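Local coordinates for protein putative cytochrome P450 120 (Synechocystis sp., PDB 2VE3) that is a putative cytochrome P450 that binds heme and retinoic acid and probably works as a monooxygenase, using molecular oxygen to oxidise organic substrates, at residues A[45-50]-A[56-61]; A[65-70]-A[334-339]; A[71-76]-A[386-391]. One frame throughout, in Å; residues are numbered along the deposited sequence.

Contact 1 (A[45-50]-A[56-61]); sequences PIFKTR and VIFISG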
loop_
_atom_site.group_PDB
_atom_site.type_symbol
_atom_site.label_atom_id
_atom_site.label_comp_id
_atom_site.label_asym_id
_atom_site.label_seq_id
_atom_site.Cartn_x
_atom_site.Cartn_y
_atom_site.Cartn_z
ATOM N N PRO A 45 9.601 -7.581 -22.658
ATOM C CA PRO A 45 9.551 -7.738 -21.195
ATOM C C PRO A 45 10.437 -6.770 -20.391
ATOM O O PRO A 45 10.122 -6.479 -19.244
ATOM C CB PRO A 45 9.983 -9.201 -20.975
ATOM C CG PRO A 45 10.712 -9.573 -22.195
ATOM C CD PRO A 45 10.056 -8.822 -23.313
ATOM N N ILE A 46 11.528 -6.294 -20.990
ATOM C CA ILE A 46 12.414 -5.307 -20.364
ATOM C C ILE A 46 12.448 -4.042 -21.233
ATOM O O ILE A 46 12.866 -4.079 -22.407
ATOM C CB ILE A 46 13.825 -5.876 -20.134
ATOM C CG1 ILE A 46 13.749 -7.162 -19.291
ATOM C CG2 ILE A 46 14.728 -4.851 -19.433
ATOM C CD1 ILE A 46 15.009 -7.980 -19.296
ATOM N N PHE A 47 11.974 -2.933 -20.674
ATOM C CA PHE A 47 11.927 -1.694 -21.441
ATOM C C PHE A 47 12.483 -0.480 -20.692
ATOM O O PHE A 47 12.558 -0.491 -19.461
ATOM C CB PHE A 47 10.523 -1.442 -22.049
ATOM C CG PHE A 47 9.464 -0.984 -21.055
ATOM C CD1 PHE A 47 9.378 0.361 -20.664
ATOM C CD2 PHE A 47 8.526 -1.892 -20.543
ATOM C CE1 PHE A 47 8.402 0.789 -19.764
ATOM C CE2 PHE A 47 7.536 -1.475 -19.637
ATOM C CZ PHE A 47 7.470 -0.133 -19.250
ATOM N N LYS A 48 12.899 0.540 -21.446
ATOM C CA LYS A 48 13.352 1.800 -20.868
ATOM C C LYS A 48 12.423 2.983 -21.194
ATOM O O LYS A 48 11.720 3.016 -22.219
ATOM C CB LYS A 48 14.802 2.113 -21.268
ATOM C CG LYS A 48 14.959 2.626 -22.693
ATOM C CD LYS A 48 16.415 2.845 -23.049
ATOM C CE LYS A 48 16.571 3.044 -24.544
ATOM N NZ LYS A 48 16.013 4.359 -24.922
ATOM N N THR A 49 12.424 3.955 -20.293
ATOM C CA THR A 49 11.665 5.169 -20.475
ATOM C C THR A 49 12.403 6.279 -19.739
ATOM O O THR A 49 13.509 6.072 -19.239
ATOM C CB THR A 49 10.207 4.995 -19.966
ATOM O OG1 THR A 49 9.470 6.208 -20.152
ATOM C CG2 THR A 49 10.177 4.600 -18.505
ATOM N N ARG A 50 11.796 7.457 -19.686
ATOM C CA ARG A 50 12.336 8.543 -18.886
ATOM C C ARG A 50 11.204 9.132 -18.068
ATOM O O ARG A 50 10.139 9.442 -18.589
ATOM C CB ARG A 50 13.012 9.583 -19.773
ATOM C CG ARG A 50 13.366 10.911 -19.085
ATOM C CD ARG A 50 14.006 11.839 -20.086
ATOM N NE ARG A 50 15.342 11.379 -20.457
ATOM C CZ ARG A 50 15.883 11.512 -21.667
ATOM N NH1 ARG A 50 15.199 12.076 -22.653
ATOM N NH2 ARG A 50 17.107 11.056 -21.896
ATOM N N VAL A 56 14.776 5.262 -16.837
ATOM C CA VAL A 56 14.218 4.183 -16.006
ATOM C C VAL A 56 14.024 2.898 -16.824
ATOM O O VAL A 56 13.488 2.944 -17.926
ATOM C CB VAL A 56 12.862 4.597 -15.338
ATOM C CG1 VAL A 56 12.427 3.590 -14.251
ATOM C CG2 VAL A 56 12.937 6.027 -14.712
ATOM N N ILE A 57 14.465 1.765 -16.271
ATOM C CA ILE A 57 14.209 0.449 -16.864
ATOM C C ILE A 57 13.113 -0.243 -16.059
ATOM O O ILE A 57 13.238 -0.400 -14.854
ATOM C CB ILE A 57 15.498 -0.430 -16.917
ATOM C CG1 ILE A 57 16.613 0.306 -17.673
ATOM C CG2 ILE A 57 15.209 -1.797 -17.557
ATOM C CD1 ILE A 57 17.913 -0.480 -17.838
ATOM N N PHE A 58 12.024 -0.610 -16.730
ATOM C CA PHE A 58 10.942 -1.372 -16.108
ATOM C C PHE A 58 11.152 -2.884 -16.311
ATOM O O PHE A 58 11.322 -3.358 -17.437
ATOM C CB PHE A 58 9.594 -0.961 -16.700
ATOM C CG PHE A 58 8.999 0.312 -16.109
ATOM C CD1 PHE A 58 7.701 0.309 -15.610
ATOM C CD2 PHE A 58 9.714 1.509 -16.092
ATOM C CE1 PHE A 58 7.127 1.471 -15.080
ATOM C CE2 PHE A 58 9.147 2.671 -15.569
ATOM C CZ PHE A 58 7.854 2.650 -15.068
ATOM N N ILE A 59 11.119 -3.622 -15.206
ATOM C CA ILE A 59 11.229 -5.079 -15.196
ATOM C C ILE A 59 10.070 -5.677 -14.398
ATOM O O ILE A 59 9.422 -4.966 -13.606
ATOM C CB ILE A 59 12.564 -5.546 -14.559
ATOM C CG1 ILE A 59 12.664 -5.097 -13.081
ATOM C CG2 ILE A 59 13.743 -5.082 -15.403
ATOM C CD1 ILE A 59 13.864 -5.645 -12.308
ATOM N N SER A 60 9.807 -6.970 -14.614
ATOM C CA SER A 60 8.810 -7.734 -13.824
ATOM C C SER A 60 9.009 -9.265 -13.879
ATOM O O SER A 60 9.838 -9.776 -14.626
ATOM C CB SER A 60 7.381 -7.364 -14.244
ATOM O OG SER A 60 7.128 -7.779 -15.570
ATOM N N GLY A 61 8.234 -9.995 -13.080
ATOM C CA GLY A 61 8.367 -11.442 -13.026
ATOM C C GLY A 61 9.329 -11.893 -11.951
ATOM O O GLY A 61 10.132 -11.101 -11.449
HETATM O O HOH W 1 11.255 -7.794 -17.221
#
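Phe-47 sets CG between its backbone N and carbonyl carbon (chi1 75°) and Phe-58 swings CG to the side of its own N (chi1 -81°), which brings both rings together on one face of an antiparallel beta hairpin in the mixed sheet of the P450 fold. The planes are nearly parallel, 17° apart, yet displaced so that little of one ring lies over the other, with centroids 5.0 Å apart. What lies over the Phe-47 face, nearer the CZ end than the middle, is Phe-58 CB, 3.4 Å from Phe-47 CZ, a CH-pi contact. Thr-49 CG2 touches the outer part of the other ring at Phe-58 CE2 (3.7 Å). With only an alanine at Phe-47, Phe-58 CB and the inner end of its ring would probably lose the aromatic face beneath them, opening a gap beside a residue that touches the retinoic acid.

The backbone fixes this register: Phe-58 N donates to Phe-47 O at 2.8 Å, answered by a weak return bond, and Thr-49 N to Val-56 O and Val-56 N to Thr-49 O are both 2.8 Å. On the opposite face Ile-46 CG2 meets Ile-57 CG2 at 3.6 Å. Beyond the last backbone pair, one water gives a hydrogen to Pro-45 O (2.7 Å) and accepts one from Ser-60 N (3.1 Å).

Contact 2 (A[65-70]-A[334-339]); sequences NRFLFT and FHFPKG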
loop_
_atom_site.group_PDB
_atom_site.type_symbol
_atom_site.label_atom_id
_atom_site.label_comp_id
_atom_site.label_asym_id
_atom_site.label_seq_id
_atom_site.Cartn_x
_atom_site.Cartn_y
_atom_site.Cartn_z
ATOM N N ASN A 65 12.560 -9.886 -10.207
ATOM C CA ASN A 65 12.370 -9.585 -8.785
ATOM C C ASN A 65 13.475 -10.189 -7.930
ATOM O O ASN A 65 13.901 -9.595 -6.945
ATOM C CB ASN A 65 11.000 -10.064 -8.278
ATOM C CG ASN A 65 9.851 -9.286 -8.874
ATOM O OD1 ASN A 65 10.040 -8.209 -9.434
ATOM N ND2 ASN A 65 8.655 -9.844 -8.790
ATOM N N ARG A 66 13.919 -11.381 -8.314
ATOM C CA ARG A 66 15.052 -12.045 -7.677
ATOM C C ARG A 66 16.317 -11.188 -7.821
ATOM O O ARG A 66 16.958 -10.848 -6.846
ATOM C CB ARG A 66 15.233 -13.450 -8.292
ATOM C CG ARG A 66 16.285 -14.323 -7.624
ATOM C CD ARG A 66 16.494 -15.639 -8.376
ATOM N NE ARG A 66 15.384 -16.591 -8.200
ATOM C CZ ARG A 66 15.274 -17.754 -8.850
ATOM N NH1 ARG A 66 16.204 -18.133 -9.731
ATOM N NH2 ARG A 66 14.235 -18.547 -8.617
ATOM N N PHE A 67 16.645 -10.838 -9.059
ATOM C CA PHE A 67 17.735 -9.923 -9.407
ATOM C C PHE A 67 17.760 -8.635 -8.550
ATOM O O PHE A 67 18.801 -8.258 -7.966
ATOM C CB PHE A 67 17.623 -9.633 -10.923
ATOM C CG PHE A 67 18.400 -8.433 -11.404
ATOM C CD1 PHE A 67 19.795 -8.428 -11.407
ATOM C CD2 PHE A 67 17.731 -7.319 -11.891
ATOM C CE1 PHE A 67 20.511 -7.314 -11.862
ATOM C CE2 PHE A 67 18.439 -6.200 -12.351
ATOM C CZ PHE A 67 19.834 -6.202 -12.334
ATOM N N LEU A 68 16.602 -7.979 -8.464
ATOM C CA LEU A 68 16.472 -6.712 -7.742
ATOM C C LEU A 68 16.575 -6.879 -6.224
ATOM O O LEU A 68 16.972 -5.956 -5.539
ATOM C CB LEU A 68 15.164 -6.014 -8.144
ATOM C CG LEU A 68 15.013 -4.520 -7.846
ATOM C CD1 LEU A 68 15.848 -3.633 -8.767
ATOM C CD2 LEU A 68 13.569 -4.177 -7.978
ATOM N N PHE A 69 16.238 -8.061 -5.711
ATOM C CA PHE A 69 16.307 -8.318 -4.272
ATOM C C PHE A 69 17.482 -9.240 -3.889
ATOM O O PHE A 69 17.423 -9.951 -2.882
ATOM C CB PHE A 69 14.973 -8.867 -3.737
ATOM C CG PHE A 69 13.763 -8.027 -4.098
ATOM C CD1 PHE A 69 13.788 -6.636 -3.981
ATOM C CD2 PHE A 69 12.578 -8.641 -4.524
ATOM C CE1 PHE A 69 12.665 -5.870 -4.311
ATOM C CE2 PHE A 69 11.451 -7.876 -4.859
ATOM C CZ PHE A 69 11.503 -6.491 -4.743
ATOM N N THR A 70 18.555 -9.182 -4.685
ATOM C CA THR A 70 19.757 -9.993 -4.468
ATOM C C THR A 70 21.009 -9.118 -4.524
ATOM O O THR A 70 21.095 -8.211 -5.356
ATOM C CB THR A 70 19.861 -11.132 -5.527
ATOM O OG1 THR A 70 18.781 -12.057 -5.335
ATOM C CG2 THR A 70 21.188 -11.892 -5.410
ATOM N N PHE A 334 20.964 -7.359 -21.206
ATOM C CA PHE A 334 20.989 -5.888 -21.296
ATOM C C PHE A 334 21.947 -5.226 -20.305
ATOM O O PHE A 334 22.118 -5.695 -19.188
ATOM C CB PHE A 334 19.588 -5.303 -21.107
ATOM C CG PHE A 334 18.638 -5.624 -22.221
ATOM C CD1 PHE A 334 18.801 -5.054 -23.480
ATOM C CD2 PHE A 334 17.571 -6.490 -22.007
ATOM C CE1 PHE A 334 17.912 -5.341 -24.508
ATOM C CE2 PHE A 334 16.682 -6.788 -23.022
ATOM C CZ PHE A 334 16.846 -6.212 -24.278
ATOM N N HIS A 335 22.572 -4.136 -20.740
ATOM C CA HIS A 335 23.342 -3.273 -19.853
ATOM C C HIS A 335 22.358 -2.439 -19.022
ATOM O O HIS A 335 21.509 -1.750 -19.579
ATOM C CB HIS A 335 24.266 -2.380 -20.692
ATOM C CG HIS A 335 25.107 -1.436 -19.893
ATOM N ND1 HIS A 335 25.434 -0.176 -20.345
ATOM C CD2 HIS A 335 25.696 -1.564 -18.680
ATOM C CE1 HIS A 335 26.184 0.435 -19.444
ATOM N NE2 HIS A 335 26.351 -0.382 -18.421
ATOM N N PHE A 336 22.431 -2.580 -17.697
ATOM C CA PHE A 336 21.694 -1.732 -16.753
ATOM C C PHE A 336 22.705 -0.703 -16.229
ATOM O O PHE A 336 23.471 -0.996 -15.306
ATOM C CB PHE A 336 21.108 -2.565 -15.592
ATOM C CG PHE A 336 19.816 -3.293 -15.926
ATOM C CD1 PHE A 336 18.681 -3.112 -15.143
ATOM C CD2 PHE A 336 19.741 -4.177 -17.008
ATOM C CE1 PHE A 336 17.488 -3.795 -15.431
ATOM C CE2 PHE A 336 18.557 -4.851 -17.309
ATOM C CZ PHE A 336 17.433 -4.668 -16.512
ATOM N N PRO A 337 22.742 0.492 -16.845
ATOM C CA PRO A 337 23.803 1.475 -16.566
ATOM C C PRO A 337 23.746 2.132 -15.185
ATOM O O PRO A 337 22.674 2.496 -14.696
ATOM C CB PRO A 337 23.612 2.519 -17.669
ATOM C CG PRO A 337 22.674 1.853 -18.698
ATOM C CD PRO A 337 21.812 0.972 -17.880
ATOM N N LYS A 338 24.914 2.273 -14.564
ATOM C CA LYS A 338 25.052 2.978 -13.287
ATOM C C LYS A 338 24.330 4.338 -13.285
ATOM O O LYS A 338 24.476 5.133 -14.220
ATOM C CB LYS A 338 26.542 3.135 -12.949
ATOM C CG LYS A 338 26.831 4.075 -11.796
ATOM C CD LYS A 338 28.216 3.862 -11.239
ATOM C CE LYS A 338 28.483 4.823 -10.104
ATOM N NZ LYS A 338 28.505 6.237 -10.593
ATOM N N GLY A 339 23.536 4.594 -12.245
ATOM C CA GLY A 339 22.863 5.888 -12.096
ATOM C C GLY A 339 21.497 5.983 -12.759
ATOM O O GLY A 339 20.730 6.925 -12.510
#
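Phe-67, on helix 62-68, and Phe-336, on strand 334-336, make the whole of this contact: the edge of the Phe-67 ring is turned toward the face of the Phe-336 ring in a T-shaped pair. Centroids 5.5 Å apart and planes at 76° define the geometry. The approach is off-centre, because Phe-67 CE2 comes nearest to Phe-336 CE1, at 4.0 Å, and lies 4.2 Å from Phe-336 CD1. Phe-67 reaches across with CG anti to the backbone N (chi1 164°), which carries the ring out from the helix to the strand.

Only 73 Å² is buried between the segments, but the inner side of the pair is well packed by its surroundings. Phe-336 is buried among Leu-325, Val-342 and the isoleucines of the 45-61 hairpin, and the O of Phe-334 lies at its ring edge, in the ring plane. Phe-67 is also stacked on Phe-331 and meets Phe-76 edge-to-face, giving an aromatic cluster.

The outer side is looser. Phe-67 itself is partly exposed, and no hydrogen bond crosses between the segments, whose junction rests on the two rings alone. Polar bonds stay on their own sides: Thr-70 OG1 donates to Arg-66 O at 2.7 Å, its hydroxyl lying well above the carbonyl plane, and closes the end of the helix, while Asp-328 receives both His-335 NE2 and the N of Lys-338.

The pairing thus joins a small two-stranded hairpin, 329-331 with 334-336, to the short helix that follows the first hairpin of the main sheet, the helix usually called B, within the beta-rich region characteristic of cytochromes P450.

Contact 3 (A[71-76]-A[386-391]); sequences KEQETF and GGLREC. With HEM (protoporphyrin IX containing Fe), chain C.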
loop_
_atom_site.group_PDB
_atom_site.type_symbol
_atom_site.label_atom_id
_atom_site.label_comp_id
_atom_site.label_asym_id
_atom_site.label_seq_id
_atom_site.Cartn_x
_atom_site.Cartn_y
_atom_site.Cartn_z
ATOM N N LYS A 71 21.970 -9.388 -3.631
ATOM C CA LYS A 71 23.193 -8.583 -3.530
ATOM C C LYS A 71 22.809 -7.121 -3.676
ATOM O O LYS A 71 23.390 -6.378 -4.480
ATOM C CB LYS A 71 24.216 -8.997 -4.600
ATOM C CG LYS A 71 24.539 -10.486 -4.610
ATOM C CD LYS A 71 25.377 -10.875 -5.824
ATOM C CE LYS A 71 25.676 -12.370 -5.839
ATOM N NZ LYS A 71 24.445 -13.224 -5.654
ATOM N N GLU A 72 21.805 -6.733 -2.896
ATOM C CA GLU A 72 21.076 -5.477 -3.053
ATOM C C GLU A 72 21.842 -4.247 -2.544
ATOM O O GLU A 72 21.912 -3.212 -3.219
ATOM C CB GLU A 72 19.754 -5.620 -2.306
ATOM C CG GLU A 72 18.762 -4.525 -2.537
ATOM C CD GLU A 72 17.476 -4.764 -1.800
ATOM O OE1 GLU A 72 17.323 -5.871 -1.244
ATOM O OE2 GLU A 72 16.628 -3.840 -1.774
ATOM N N GLN A 73 22.399 -4.380 -1.344
ATOM C CA GLN A 73 23.199 -3.354 -0.666
ATOM C C GLN A 73 24.305 -2.729 -1.541
ATOM O O GLN A 73 24.539 -1.522 -1.501
ATOM C CB GLN A 73 23.831 -3.964 0.598
ATOM C CG GLN A 73 22.983 -5.043 1.314
ATOM C CD GLN A 73 22.870 -6.356 0.528
ATOM O OE1 GLN A 73 23.723 -6.669 -0.303
ATOM N NE2 GLN A 73 21.817 -7.124 0.791
ATOM N N GLU A 74 24.989 -3.561 -2.319
ATOM C CA GLU A 74 26.076 -3.114 -3.189
ATOM C C GLU A 74 25.599 -2.645 -4.568
ATOM O O GLU A 74 26.386 -2.088 -5.335
ATOM C CB GLU A 74 27.105 -4.231 -3.346
ATOM N N THR A 75 24.322 -2.867 -4.880
ATOM C CA THR A 75 23.812 -2.636 -6.235
ATOM C C THR A 75 22.633 -1.667 -6.329
ATOM O O THR A 75 22.597 -0.826 -7.227
ATOM C CB THR A 75 23.391 -3.969 -6.879
ATOM O OG1 THR A 75 24.408 -4.948 -6.642
ATOM C CG2 THR A 75 23.151 -3.818 -8.381
ATOM N N PHE A 76 21.670 -1.803 -5.420
ATOM C CA PHE A 76 20.403 -1.070 -5.520
ATOM C C PHE A 76 20.142 -0.146 -4.327
ATOM O O PHE A 76 20.290 -0.526 -3.163
ATOM C CB PHE A 76 19.234 -2.042 -5.743
ATOM C CG PHE A 76 19.363 -2.859 -7.001
ATOM C CD1 PHE A 76 19.290 -2.249 -8.253
ATOM C CD2 PHE A 76 19.567 -4.231 -6.939
ATOM C CE1 PHE A 76 19.414 -2.988 -9.416
ATOM C CE2 PHE A 76 19.693 -4.983 -8.108
ATOM C CZ PHE A 76 19.621 -4.350 -9.347
ATOM N N GLY A 386 9.890 -7.036 -1.463
ATOM C CA GLY A 386 10.816 -8.029 -0.925
ATOM C C GLY A 386 12.143 -7.367 -0.641
ATOM O O GLY A 386 12.287 -6.143 -0.802
ATOM N N GLY A 387 13.109 -8.185 -0.221
ATOM C CA GLY A 387 14.451 -7.729 0.170
ATOM C C GLY A 387 14.499 -6.699 1.292
ATOM O O GLY A 387 13.754 -6.787 2.262
ATOM N N LEU A 388 15.374 -5.709 1.132
ATOM C CA LEU A 388 15.639 -4.705 2.160
ATOM C C LEU A 388 14.528 -3.699 2.469
ATOM O O LEU A 388 14.524 -3.096 3.546
ATOM C CB LEU A 388 16.969 -3.960 1.872
ATOM C CG LEU A 388 18.302 -4.733 2.054
ATOM C CD1 LEU A 388 19.490 -3.882 1.629
ATOM C CD2 LEU A 388 18.511 -5.261 3.481
ATOM N N ARG A 389 13.587 -3.529 1.549
ATOM C CA ARG A 389 12.556 -2.506 1.659
ATOM C C ARG A 389 11.158 -3.110 1.789
ATOM O O ARG A 389 10.155 -2.380 1.764
ATOM C CB ARG A 389 12.604 -1.587 0.432
ATOM C CG ARG A 389 13.889 -0.772 0.310
ATOM C CD ARG A 389 13.787 0.421 1.219
ATOM N NE ARG A 389 14.998 1.209 1.234
ATOM C CZ ARG A 389 15.084 2.464 1.658
ATOM N NH1 ARG A 389 14.011 3.116 2.106
ATOM N NH2 ARG A 389 16.258 3.062 1.619
ATOM N N GLU A 390 11.098 -4.434 1.949
ATOM C CA GLU A 390 9.833 -5.138 2.106
ATOM C C GLU A 390 8.933 -4.429 3.118
ATOM O O GLU A 390 9.378 -4.078 4.218
ATOM C CB GLU A 390 10.073 -6.580 2.545
ATOM C CG GLU A 390 8.839 -7.451 2.439
ATOM C CD GLU A 390 9.113 -8.936 2.679
ATOM O OE1 GLU A 390 10.256 -9.404 2.487
ATOM O OE2 GLU A 390 8.161 -9.643 3.056
ATOM N N CYS A 391 7.675 -4.224 2.745
ATOM C CA CYS A 391 6.702 -3.555 3.608
ATOM C C CYS A 391 6.896 -3.912 5.072
ATOM O O CYS A 391 6.994 -5.097 5.447
ATOM C CB CYS A 391 5.274 -3.873 3.171
ATOM S SG CYS A 391 3.993 -3.347 4.337
HETATM C CHA HEM C . 7.028 -0.592 2.002
HETATM C CHB HEM C . 3.079 -2.516 -0.082
HETATM C CHC HEM C . 0.455 -1.472 3.880
HETATM C CHD HEM C . 4.206 0.931 5.731
HETATM C C1A HEM C . 6.208 -1.226 1.077
HETATM C C2A HEM C . 6.583 -1.745 -0.226
HETATM C C3A HEM C . 5.485 -2.291 -0.785
HETATM C C4A HEM C . 4.386 -2.110 0.130
HETATM C CMA HEM C . 5.361 -2.968 -2.163
HETATM C CAA HEM C . 8.012 -1.722 -0.818
HETATM C CBA HEM C . 8.272 -0.498 -1.691
HETATM C CGA HEM C . 9.741 -0.510 -2.058
HETATM O O1A HEM C . 10.162 -1.477 -2.757
HETATM O O2A HEM C . 10.480 0.438 -1.659
HETATM C C1B HEM C . 2.038 -2.440 0.823
HETATM C C2B HEM C . 0.714 -3.028 0.674
HETATM C C3B HEM C . -0.009 -2.745 1.777
HETATM C C4B HEM C . 0.834 -1.966 2.646
HETATM C CMB HEM C . 0.262 -3.847 -0.556
HETATM C CAB HEM C . -1.489 -3.116 2.119
HETATM C CBB HEM C . -2.065 -4.274 1.759
HETATM C C1C HEM C . 1.240 -0.771 4.764
HETATM C C2C HEM C . 0.863 -0.339 6.095
HETATM C C3C HEM C . 1.901 0.329 6.617
HETATM C C4C HEM C . 2.962 0.349 5.609
HETATM C CMC HEM C . -0.495 -0.649 6.783
HETATM C CAC HEM C . 2.002 0.954 8.039
HETATM C CBC HEM C . 1.354 2.064 8.410
HETATM C C1D HEM C . 5.274 0.819 4.865
HETATM C C2D HEM C . 6.502 1.557 5.000
HETATM C C3D HEM C . 7.387 1.096 3.837
HETATM C C4D HEM C . 6.609 0.097 3.129
HETATM C CMD HEM C . 6.839 2.604 6.093
HETATM C CAD HEM C . 8.820 1.563 3.490
HETATM C CBD HEM C . 9.789 0.451 3.884
HETATM C CGD HEM C . 11.214 0.863 3.598
HETATM O O1D HEM C . 12.126 0.160 4.102
HETATM O O2D HEM C . 11.462 1.880 2.884
HETATM N NA HEM C . 4.867 -1.466 1.256
HETATM N NB HEM C . 2.070 -1.783 2.034
HETATM N NC HEM C . 2.523 -0.328 4.489
HETATM N ND HEM C . 5.373 -0.040 3.766
HETATM FE FE HEM C . 3.744 -1.161 3.030
HETATM O O HOH W 2 13.972 -4.063 -1.446
#
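Leu-388 and Glu-72 bury the largest areas here, 72 and 61 Å², with Gln-73 adding 32 Å². The Glu-72 side chain is fully extended, with CG anti to the backbone N (chi1 -170°), a shape that delivers its carboxylate to the backbone of the other loop. There Leu-388 N donates to Glu-72 OE1 at 3.1 Å with an N-H...O angle of 163°, arriving on the syn side of the carboxylate and 23° out of its plane. The two side chains run past each other in opposite directions, which brings Leu-388 CG within 3.6 Å of the same OE1. Gln-73, bent at chi2, crosses the leucine at about a right angle and lays CG against Leu-388 CD1 at 3.7 Å.

Space beside the carboxylate is tight: a CB on Gly-387 would fall 2.5 Å from Glu-72 OE1, so the lack of a side chain there lets the acid in. One water accepts from Arg-389 N and lies within bonding distance of both Glu-72 OE2 and Gly-386 O, a second link between the loops. Glu-72 OE2 also has a long, weak ion pair with Arg-323, a residue that itself hydrogen-bonds the heme.

Beyond Leu-388 the loop turns to the cofactor. Arg-389 NH1 donates to the heme propionate oxygen O2D at 2.9 Å, with that oxygen at the guanidinium edge and in its plane, and Cys-391 SG binds the heme iron at 2.6 Å. Segment 386-391 carries the Gly, Arg and Cys of the cytochrome P450 heme-binding signature that begins at Phe-384.

Overall arrangement
From the N terminus, contact 1 comes first: 45-50 turns back on 56-61 in a tight hairpin that is complete before helix 62-68 begins. Contact 2 then opens at 65-70 and contact 3 directly after it at 71-76; they close in the same order, at 334-339 and 386-391, so these two long loops cross rather than nest. Contacts 1 and 2 touch where Ile-57 CG2 packs on Phe-336 CE1 (3.7 Å). Contacts 2 and 3 touch at several points, among them Phe-67 O to Phe-76 CE2 (3.4 Å) and Phe-69 CE1 to Gly-386 O (3.5 Å), whereas contacts 1 and 3 stay about 7 Å apart at their nearest atoms. Together they run from the edge of the main sheet, past helix 62-68, to the heme-binding loop.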